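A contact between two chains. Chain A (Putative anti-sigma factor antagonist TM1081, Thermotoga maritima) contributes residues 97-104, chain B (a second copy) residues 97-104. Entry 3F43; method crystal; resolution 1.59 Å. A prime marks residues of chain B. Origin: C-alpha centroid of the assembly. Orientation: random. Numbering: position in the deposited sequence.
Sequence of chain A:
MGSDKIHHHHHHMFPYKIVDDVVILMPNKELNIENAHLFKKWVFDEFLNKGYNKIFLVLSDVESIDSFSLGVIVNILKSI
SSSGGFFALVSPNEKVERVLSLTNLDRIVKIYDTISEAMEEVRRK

Chain A 97-104: ERVLSLTN
Chain B, residues 97-104: ERVLSLTN

Two copies of the same helix end, related by an exact two-fold axis, pack through apolar side chains; no hydrogen bond crosses between them. In each chain residues 97-102 close a helix that begins earlier, with phi -61 to -70° and psi -27 to -52°. The axes approach to 10.4 Å and their N-to-C directions differ by 149°, so the helices run roughly antiparallel. The register pairs Val99 with Leu102′ and Leu102 with Val99′, CA to CA 6.7 Å.

The symmetry places Leu102 against its own copy: CD1 of Leu102 lies 3.3 Å from CD1 of Leu102′, a tight methyl-to-methyl contact. With chi1 -74° (m) and chi2 -179° (t), the same CD1 also reaches 4.0 Å from CG of Arg98′. Arg98 (t, t, m, chi4 110°) thus contributes the aliphatic base of its side chain, and its CA-to-CB bond points toward the partner, as do those of Val99 and Leu102.

Val99, chi1 165° (t), is the short, branched bump, and its methyls enter a hollow bounded by Leu102′ O and CB and by Thr103′ CG2. Its CG2 lies 3.9 Å from Leu102′ O and 4.2 Å from Leu102′ CB, while CG1 lies 4.0 Å from Thr103′ CG2. The two methyls therefore touch consecutive residues, and the compact side chain suits this buried site.

Thr103 is the first residue to leave helical geometry (-95/7), and its CA-to-CB bond points sideways to the other stretch. At chi1 66° (p), its OG1 donates to Val99 O at 2.9 Å within its own chain, giving the hydroxyl proton an acceptor and leaving CG2 to meet Val99′ CG1. Thr103 N also donates a hydrogen bond to Val99 O, at 3.0 Å. Asn104 then turns to positive phi (66/12).

Together the stretches bury 321 Å², with Leu102 and Leu102′ having the most surface covered, nearly 70 Å² each. Glu97, Leu100, Ser101 and Asn104 make no contact with the other stretch.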

# COMPACT_ATOMS: atom_id res chain seq x y z
N GLU A 97 -7.09 8.30 -10.73
CA GLU A 97 -5.93 8.43 -11.60
C GLU A 97 -4.88 9.40 -11.03
O GLU A 97 -3.68 9.22 -11.26
CB GLU A 97 -6.34 8.89 -13.01
CG GLU A 97 -5.15 9.18 -13.92
CD GLU A 97 -4.13 8.02 -14.00
OE1 GLU A 97 -4.59 6.85 -14.12
OE2 GLU A 97 -2.88 8.26 -13.92
N ARG A 98 -5.32 10.44 -10.31
CA ARG A 98 -4.38 11.37 -9.68
C ARG A 98 -3.53 10.66 -8.63
O ARG A 98 -2.31 10.86 -8.55
CB ARG A 98 -5.14 12.54 -9.07
CG ARG A 98 -4.29 13.66 -8.49
CD ARG A 98 -5.15 14.91 -8.26
NE ARG A 98 -5.61 15.50 -9.53
CZ ARG A 98 -6.87 15.51 -10.00
NH1 ARG A 98 -7.90 14.99 -9.33
NH2 ARG A 98 -7.11 16.08 -11.18
N VAL A 99 -4.17 9.78 -7.85
CA VAL A 99 -3.43 8.99 -6.86
C VAL A 99 -2.47 8.04 -7.57
O VAL A 99 -1.32 7.90 -7.14
CB VAL A 99 -4.37 8.27 -5.88
CG1 VAL A 99 -3.60 7.17 -5.08
CG2 VAL A 99 -5.06 9.30 -4.97
N LEU A 100 -2.93 7.38 -8.65
CA LEU A 100 -2.10 6.41 -9.39
C LEU A 100 -0.87 7.08 -9.97
O LEU A 100 0.20 6.51 -10.01
CB LEU A 100 -2.92 5.72 -10.49
CG LEU A 100 -4.09 4.83 -10.06
CD1 LEU A 100 -4.87 4.30 -11.30
CD2 LEU A 100 -3.64 3.66 -9.16
N SER A 101 -1.04 8.32 -10.43
CA SER A 101 0.06 9.14 -10.96
C SER A 101 1.06 9.59 -9.89
O SER A 101 2.27 9.42 -10.03
CB SER A 101 -0.52 10.37 -11.66
OG SER A 101 0.49 11.19 -12.21
N LEU A 102 0.53 10.20 -8.83
CA LEU A 102 1.38 10.74 -7.80
C LEU A 102 2.15 9.66 -7.05
O LEU A 102 3.24 9.95 -6.51
CB LEU A 102 0.60 11.65 -6.85
CG LEU A 102 0.18 13.02 -7.34
CD1 LEU A 102 -0.56 13.76 -6.21
CD2 LEU A 102 1.38 13.82 -7.82
N THR A 103 1.63 8.44 -6.99
CA THR A 103 2.34 7.33 -6.34
C THR A 103 3.15 6.49 -7.33
O THR A 103 3.68 5.46 -6.96
CB THR A 103 1.35 6.40 -5.62
OG1 THR A 103 0.50 5.76 -6.58
CG2 THR A 103 0.49 7.17 -4.61
N ASN A 104 3.21 6.94 -8.59
CA ASN A 104 4.00 6.31 -9.66
C ASN A 104 3.51 4.92 -10.06
O ASN A 104 4.20 4.21 -10.80
CB ASN A 104 5.50 6.29 -9.32
CG ASN A 104 6.19 7.62 -9.57
OD1 ASN A 104 5.55 8.63 -9.85
ND2 ASN A 104 7.50 7.63 -9.41
N GLU B 97 3.80 14.72 1.76
CA GLU B 97 2.57 15.11 2.43
C GLU B 97 1.36 15.16 1.47
O GLU B 97 0.24 14.89 1.87
CB GLU B 97 2.72 16.47 3.14
CG GLU B 97 1.40 16.99 3.73
CD GLU B 97 0.70 15.97 4.66
OE1 GLU B 97 1.42 15.34 5.48
OE2 GLU B 97 -0.56 15.78 4.56
N ARG B 98 1.61 15.52 0.20
CA ARG B 98 0.53 15.53 -0.80
C ARG B 98 -0.01 14.13 -1.02
O ARG B 98 -1.23 13.92 -1.09
CB ARG B 98 1.04 16.14 -2.10
CG ARG B 98 0.01 16.34 -3.19
CD ARG B 98 0.55 17.27 -4.27
NE ARG B 98 0.73 18.65 -3.77
CZ ARG B 98 1.89 19.28 -3.54
NH1 ARG B 98 3.08 18.71 -3.79
NH2 ARG B 98 1.87 20.52 -3.07
N VAL B 99 0.89 13.14 -1.07
CA VAL B 99 0.47 11.75 -1.22
C VAL B 99 -0.30 11.31 0.04
O VAL B 99 -1.33 10.64 -0.08
CB VAL B 99 1.64 10.81 -1.55
CG1 VAL B 99 1.25 9.32 -1.34
CG2 VAL B 99 2.15 11.11 -2.97
N LEU B 100 0.21 11.68 1.22
CA LEU B 100 -0.42 11.28 2.50
C LEU B 100 -1.84 11.84 2.61
O LEU B 100 -2.73 11.20 3.12
CB LEU B 100 0.43 11.73 3.70
CG LEU B 100 1.81 11.09 3.86
CD1 LEU B 100 2.58 11.74 5.05
CD2 LEU B 100 1.75 9.56 4.02
N SER B 101 -2.01 13.06 2.10
CA SER B 101 -3.33 13.73 2.06
C SER B 101 -4.30 13.09 1.06
O SER B 101 -5.44 12.77 1.39
CB SER B 101 -3.14 15.20 1.70
OG SER B 101 -4.36 15.90 1.66
N LEU B 102 -3.84 12.94 -0.18
CA LEU B 102 -4.69 12.44 -1.22
C LEU B 102 -5.10 10.98 -0.99
O LEU B 102 -6.18 10.56 -1.47
CB LEU B 102 -4.07 12.63 -2.61
CG LEU B 102 -4.05 14.03 -3.19
CD1 LEU B 102 -3.40 13.98 -4.59
CD2 LEU B 102 -5.45 14.62 -3.25
N THR B 103 -4.30 10.20 -0.27
CA THR B 103 -4.65 8.82 0.05
C THR B 103 -5.32 8.69 1.43
O THR B 103 -5.55 7.59 1.88
CB THR B 103 -3.40 7.92 0.04
OG1 THR B 103 -2.51 8.32 1.10
CG2 THR B 103 -2.66 8.01 -1.30
N ASN B 104 -5.61 9.83 2.06
CA ASN B 104 -6.32 9.90 3.34
C ASN B 104 -5.54 9.30 4.52
O ASN B 104 -6.10 9.12 5.61
CB ASN B 104 -7.73 9.29 3.25
CG ASN B 104 -8.74 10.23 2.62
OD1 ASN B 104 -8.40 11.29 2.09
ND2 ASN B 104 -9.99 9.81 2.62